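Local coordinates for hydrogenase expression/formation protein HypE (PDB 2Z1U) that binds ATP and magnesium and probably acts in the maturation of hydrogenases, at residues L8-G13 with V132-A137; V212-V217 with I277-R282. All blocks are in the same frame, centred on the assembly; numbering follows the deposited sequence.

Overall arrangement
Two contacts show how the two halves of a PurM-like chain are tied up locally, one around the N-terminal sheet and one in the C-terminal α/β part. They follow each other along the chain, lie on opposite sides of its centre and do not touch; their centres are 49 Å apart and their nearest atoms about 35 Å. Each lies near a bound nucleotide, at a distance of several ångströms. In contact 1, the residue Gly-13 itself is about 8 Å from a bound ATP and about 10 Å from a magnesium ion. In contact 2, the side chain of Val-217 is about 10 Å from a magnesium ion and about 11 Å from an ATP, a few residues before the metal ligand Asp-220.

Contact 1: L8-G13 with V132-A137; sequences LLLDYG and VVPRGA
The 3-10 turn of Leu-10 to Gly-13 rests against the end of a β-strand, with the CA atoms of Gly-13 and Val-132 4.5 Å apart and a water bridging the two backbones. That water donates to Gly-13 O at 2.7 Å and accepts from Val-132 N at 2.9 Å. Val-132 illustrates how one branched side chain can serve several neighbours. Its CG2, beside its own backbone N, lies 3.6 Å from Gly-13 N and also meets Tyr-12 CB. CG1, anti to that N (chi1 -176°), meets Leu-8 tip to tip, 3.8 Å from Leu-8 CD2. The approach to Gly-13 is close enough that a side chain there would run into Val-132 CB, so the lack of one suits this position. Leu-10 lies over the backbone that follows, its CD2 3.7 Å from Pro-134 N and 3.8 Å from Val-132 O, with the proline CD as apolar partner a little farther off. Beyond Val-133 the chain enters a type II turn from Pro-134 to Ala-137, with Gly-136 at positive phi. The N-terminal segment thus packs on the end of strand 124-133, an outermost strand, within this chain, of a four-stranded sheet, while Tyr-12 lies on helix 17-31 and Gly-13 O accepts a hydrogen bond from Arg-223 of the second subunit.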
loop_
_atom_site.group_PDB
_atom_site.type_symbol
_atom_site.label_atom_id
_atom_site.label_comp_id
_atom_site.label_asym_id
_atom_site.label_seq_id
_atom_site.Cartn_x
_atom_site.Cartn_y
_atom_site.Cartn_z
ATOM N N LEU A 8 19.666 11.274 4.698
ATOM C CA LEU A 8 18.801 10.164 5.134
ATOM C C LEU A 8 19.630 8.913 5.459
ATOM O O LEU A 8 19.942 8.097 4.583
ATOM C CB LEU A 8 17.674 9.857 4.137
ATOM C CG LEU A 8 16.667 8.808 4.633
ATOM C CD1 LEU A 8 15.541 9.395 5.496
ATOM C CD2 LEU A 8 16.088 8.044 3.469
ATOM N N LEU A 9 19.991 8.783 6.731
ATOM C CA LEU A 9 20.818 7.672 7.185
ATOM C C LEU A 9 19.997 6.399 7.227
ATOM O O LEU A 9 18.771 6.450 7.378
ATOM C CB LEU A 9 21.401 7.950 8.577
ATOM C CG LEU A 9 22.418 9.078 8.840
ATOM C CD1 LEU A 9 23.338 9.325 7.647
ATOM C CD2 LEU A 9 21.709 10.363 9.226
ATOM N N LEU A 10 20.673 5.261 7.093
ATOM C CA LEU A 10 20.042 3.960 7.313
ATOM C C LEU A 10 19.274 3.918 8.629
ATOM O O LEU A 10 18.213 3.316 8.699
ATOM C CB LEU A 10 21.068 2.829 7.267
ATOM C CG LEU A 10 21.272 2.112 5.929
ATOM C CD1 LEU A 10 22.194 0.910 6.123
ATOM C CD2 LEU A 10 19.933 1.672 5.292
ATOM N N ASP A 11 19.813 4.581 9.657
ATOM C CA ASP A 11 19.189 4.676 10.989
ATOM C C ASP A 11 17.693 4.969 10.976
ATOM O O ASP A 11 16.969 4.517 11.865
ATOM C CB ASP A 11 19.858 5.774 11.828
ATOM C CG ASP A 11 21.374 5.704 11.802
ATOM O OD1 ASP A 11 21.975 5.931 12.872
ATOM O OD2 ASP A 11 21.967 5.452 10.722
ATOM N N TYR A 12 17.239 5.742 9.986
ATOM C CA TYR A 12 15.831 6.133 9.885
ATOM C C TYR A 12 14.917 4.981 9.481
ATOM O O TYR A 12 13.692 5.111 9.559
ATOM C CB TYR A 12 15.650 7.327 8.937
ATOM C CG TYR A 12 16.136 8.643 9.523
ATOM C CD1 TYR A 12 17.172 9.357 8.919
ATOM C CD2 TYR A 12 15.558 9.172 10.681
ATOM C CE1 TYR A 12 17.628 10.569 9.452
ATOM C CE2 TYR A 12 16.017 10.389 11.229
ATOM C CZ TYR A 12 17.040 11.074 10.603
ATOM O OH TYR A 12 17.489 12.265 11.141
ATOM N N GLY A 13 15.507 3.860 9.065
ATOM C CA GLY A 13 14.740 2.664 8.708
ATOM C C GLY A 13 14.879 1.484 9.658
ATOM O O GLY A 13 14.333 0.399 9.397
ATOM N N VAL A 132 13.748 2.274 4.843
ATOM C CA VAL A 132 14.951 2.849 4.247
ATOM C C VAL A 132 15.879 1.702 3.864
ATOM O O VAL A 132 16.279 0.912 4.717
ATOM C CB VAL A 132 15.682 3.827 5.212
ATOM C CG1 VAL A 132 16.890 4.476 4.516
ATOM C CG2 VAL A 132 14.726 4.913 5.723
ATOM N N VAL A 133 16.209 1.600 2.582
ATOM C CA VAL A 133 17.091 0.526 2.096
ATOM C C VAL A 133 18.516 1.059 1.810
ATOM O O VAL A 133 18.676 2.253 1.548
ATOM C CB VAL A 133 16.477 -0.184 0.842
ATOM C CG1 VAL A 133 15.216 -0.933 1.225
ATOM C CG2 VAL A 133 16.194 0.833 -0.270
ATOM N N PRO A 134 19.553 0.188 1.892
ATOM C CA PRO A 134 20.943 0.623 1.621
ATOM C C PRO A 134 21.142 1.279 0.251
ATOM O O PRO A 134 20.345 1.045 -0.655
ATOM C CB PRO A 134 21.741 -0.682 1.705
ATOM C CG PRO A 134 20.929 -1.564 2.625
ATOM C CD PRO A 134 19.498 -1.238 2.287
ATOM N N ARG A 135 22.196 2.093 0.111
ATOM C CA ARG A 135 22.503 2.775 -1.154
ATOM C C ARG A 135 22.477 1.790 -2.322
ATOM O O ARG A 135 23.089 0.717 -2.252
ATOM C CB ARG A 135 23.872 3.479 -1.103
ATOM C CG ARG A 135 23.885 4.865 -0.433
ATOM C CD ARG A 135 25.200 5.646 -0.699
ATOM N NE ARG A 135 26.381 4.944 -0.193
ATOM C CZ ARG A 135 27.641 5.179 -0.578
ATOM N NH1 ARG A 135 27.925 6.111 -1.487
ATOM N NH2 ARG A 135 28.635 4.476 -0.042
ATOM N N GLY A 136 21.756 2.145 -3.380
ATOM C CA GLY A 136 21.686 1.308 -4.574
ATOM C C GLY A 136 20.547 0.300 -4.610
ATOM O O GLY A 136 20.209 -0.213 -5.686
ATOM N N ALA A 137 19.939 0.023 -3.454
ATOM C CA ALA A 137 18.847 -0.950 -3.376
ATOM C C ALA A 137 17.545 -0.431 -3.995
ATOM O O ALA A 137 16.670 -1.223 -4.375
ATOM C CB ALA A 137 18.633 -1.407 -1.948
HETATM O O HOH W 1 13.836 0.041 6.766
#

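Contact 2: V212-V217 with I277-R282; sequences VGDIHV and ILPEER
Val-212, the last residue of helix 202-212, slides past Arg-282 in the opposite direction, its CG1 4.0 Å from Arg-282 CG, and CG1 also reaches Leu-278 CD1. Val-212 O sits 3.6 Å above the centre of one face of the Arg-282 guanidinium. Gly-213 then leaves the helix at positive phi (77°), a conformation that favours glycine. Asp-214 crosses both Pro-279 and Arg-282 at about a right angle; its CB meets the guanidinium edge in plane, 3.2 Å from Arg-282 NE. The carboxylate plane is turned 74° from that of the guanidinium and Asp-214 OD2 lies well out of the latter, where no N-H points at it; the opposite charges are merely near each other, while Asp-214 OD2 lies 3.4 Å from Pro-279 CG. Ile-215 turns its CB away from the second segment, yet its CD1 returns to touch Leu-278 CD1 at 3.6 Å. At His-216 the ring, its CG anti to the carbonyl carbon (chi1 -69°), receives Pro-279 CD over one face in a CH-pi contact, 3.6 Å from the ring centroid, and ND1 is hydrogen-bonded to Asp-166. Ile-277 O accepts two backbone bonds, a weak one from His-216 N and a straighter one from Val-217 N. Val-217 O in turn accepts from Ile-277 N at 2.9 Å, and the two side chains lie side by side, pointing the same way, against Ile-233 of helix 225-237. Two residues facing one make a classic β-bulge, here at the start of strand 217-219, outermost within this chain in the C-terminal mixed sheet.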
loop_
_atom_site.group_PDB
_atom_site.type_symbol
_atom_site.label_atom_id
_atom_site.label_comp_id
_atom_site.label_asym_id
_atom_site.label_seq_id
_atom_site.Cartn_x
_atom_site.Cartn_y
_atom_site.Cartn_z
ATOM N N VAL A 212 -25.877 14.079 -11.781
ATOM C CA VAL A 212 -26.170 13.674 -13.161
ATOM C C VAL A 212 -26.809 12.279 -13.144
ATOM O O VAL A 212 -27.904 12.087 -13.699
ATOM C CB VAL A 212 -24.911 13.746 -14.066
ATOM C CG1 VAL A 212 -25.213 13.233 -15.477
ATOM C CG2 VAL A 212 -24.382 15.179 -14.103
ATOM N N GLY A 213 -26.132 11.338 -12.482
ATOM C CA GLY A 213 -26.637 9.977 -12.266
ATOM C C GLY A 213 -26.546 9.034 -13.460
ATOM O O GLY A 213 -26.306 9.465 -14.592
ATOM N N ASP A 214 -26.734 7.740 -13.188
ATOM C CA ASP A 214 -26.694 6.673 -14.201
ATOM C C ASP A 214 -25.345 6.612 -14.920
ATOM O O ASP A 214 -25.267 6.354 -16.117
ATOM C CB ASP A 214 -27.878 6.788 -15.192
ATOM C CG ASP A 214 -28.282 5.436 -15.804
ATOM O OD1 ASP A 214 -27.791 4.376 -15.346
ATOM O OD2 ASP A 214 -29.098 5.435 -16.750
ATOM N N ILE A 215 -24.270 6.838 -14.169
ATOM C CA ILE A 215 -22.921 6.719 -14.714
ATOM C C ILE A 215 -22.580 5.238 -14.885
ATOM O O ILE A 215 -22.611 4.469 -13.908
ATOM C CB ILE A 215 -21.856 7.405 -13.797
ATOM C CG1 ILE A 215 -22.246 8.861 -13.470
ATOM C CG2 ILE A 215 -20.466 7.315 -14.436
ATOM C CD1 ILE A 215 -22.480 9.789 -14.696
ATOM N N HIS A 216 -22.259 4.835 -16.114
ATOM C CA HIS A 216 -21.906 3.438 -16.366
ATOM C C HIS A 216 -20.452 3.102 -16.061
ATOM O O HIS A 216 -20.194 2.124 -15.372
ATOM C CB HIS A 216 -22.264 3.011 -17.792
ATOM C CG HIS A 216 -23.737 2.932 -18.046
ATOM N ND1 HIS A 216 -24.257 2.731 -19.307
ATOM C CD2 HIS A 216 -24.799 3.023 -17.210
ATOM C CE1 HIS A 216 -25.577 2.704 -19.235
ATOM N NE2 HIS A 216 -25.930 2.878 -17.976
ATOM N N VAL A 217 -19.516 3.890 -16.605
ATOM C CA VAL A 217 -18.069 3.646 -16.438
ATOM C C VAL A 217 -17.281 4.921 -16.153
ATOM O O VAL A 217 -17.505 5.961 -16.775
ATOM C CB VAL A 217 -17.400 2.972 -17.678
ATOM C CG1 VAL A 217 -16.058 2.313 -17.275
ATOM C CG2 VAL A 217 -18.319 1.948 -18.321
ATOM N N ILE A 277 -18.364 7.183 -19.205
ATOM C CA ILE A 277 -19.288 6.529 -20.141
ATOM C C ILE A 277 -20.647 6.393 -19.452
ATOM O O ILE A 277 -20.717 5.966 -18.295
ATOM C CB ILE A 277 -18.713 5.169 -20.641
ATOM C CG1 ILE A 277 -17.410 5.421 -21.410
ATOM C CG2 ILE A 277 -19.709 4.437 -21.561
ATOM C CD1 ILE A 277 -16.563 4.189 -21.708
ATOM N N LEU A 278 -21.704 6.790 -20.166
ATOM C CA LEU A 278 -23.066 6.904 -19.638
ATOM C C LEU A 278 -24.101 7.020 -20.783
ATOM O O LEU A 278 -23.751 7.438 -21.892
ATOM C CB LEU A 278 -23.160 8.126 -18.703
ATOM C CG LEU A 278 -23.427 9.547 -19.248
ATOM C CD1 LEU A 278 -23.588 10.466 -18.069
ATOM C CD2 LEU A 278 -22.328 10.058 -20.179
ATOM N N PRO A 279 -25.387 6.690 -20.518
ATOM C CA PRO A 279 -26.413 6.819 -21.561
ATOM C C PRO A 279 -26.454 8.198 -22.216
ATOM O O PRO A 279 -26.155 9.216 -21.580
ATOM C CB PRO A 279 -27.723 6.586 -20.804
ATOM C CG PRO A 279 -27.340 5.745 -19.655
ATOM C CD PRO A 279 -25.961 6.191 -19.255
ATOM N N GLU A 280 -26.859 8.212 -23.483
ATOM C CA GLU A 280 -26.905 9.418 -24.298
ATOM C C GLU A 280 -27.666 10.586 -23.661
ATOM O O GLU A 280 -27.212 11.727 -23.753
ATOM C CB GLU A 280 -27.459 9.082 -25.697
ATOM C CG GLU A 280 -27.503 10.235 -26.702
ATOM C CD GLU A 280 -26.209 11.035 -26.784
ATOM O OE1 GLU A 280 -26.287 12.291 -26.784
ATOM O OE2 GLU A 280 -25.125 10.419 -26.850
ATOM N N GLU A 281 -28.793 10.317 -23.000
ATOM C CA GLU A 281 -29.647 11.418 -22.510
ATOM C C GLU A 281 -29.085 12.157 -21.285
ATOM O O GLU A 281 -29.566 13.234 -20.920
ATOM C CB GLU A 281 -31.116 10.978 -22.310
ATOM C CG GLU A 281 -31.467 10.384 -20.940
ATOM C CD GLU A 281 -31.223 8.886 -20.852
ATOM O OE1 GLU A 281 -30.691 8.290 -21.823
ATOM O OE2 GLU A 281 -31.568 8.302 -19.803
ATOM N N ARG A 282 -28.050 11.579 -20.675
ATOM C CA ARG A 282 -27.333 12.212 -19.577
ATOM C C ARG A 282 -26.002 12.828 -20.011
ATOM O O ARG A 282 -25.339 13.488 -19.207
ATOM C CB ARG A 282 -27.083 11.201 -18.459
ATOM C CG ARG A 282 -28.099 11.237 -17.332
ATOM C CD ARG A 282 -29.135 10.132 -17.442
ATOM N NE ARG A 282 -29.321 9.470 -16.153
ATOM C CZ ARG A 282 -30.221 9.820 -15.239
ATOM N NH1 ARG A 282 -31.049 10.834 -15.461
ATOM N NH2 ARG A 282 -30.292 9.150 -14.098
#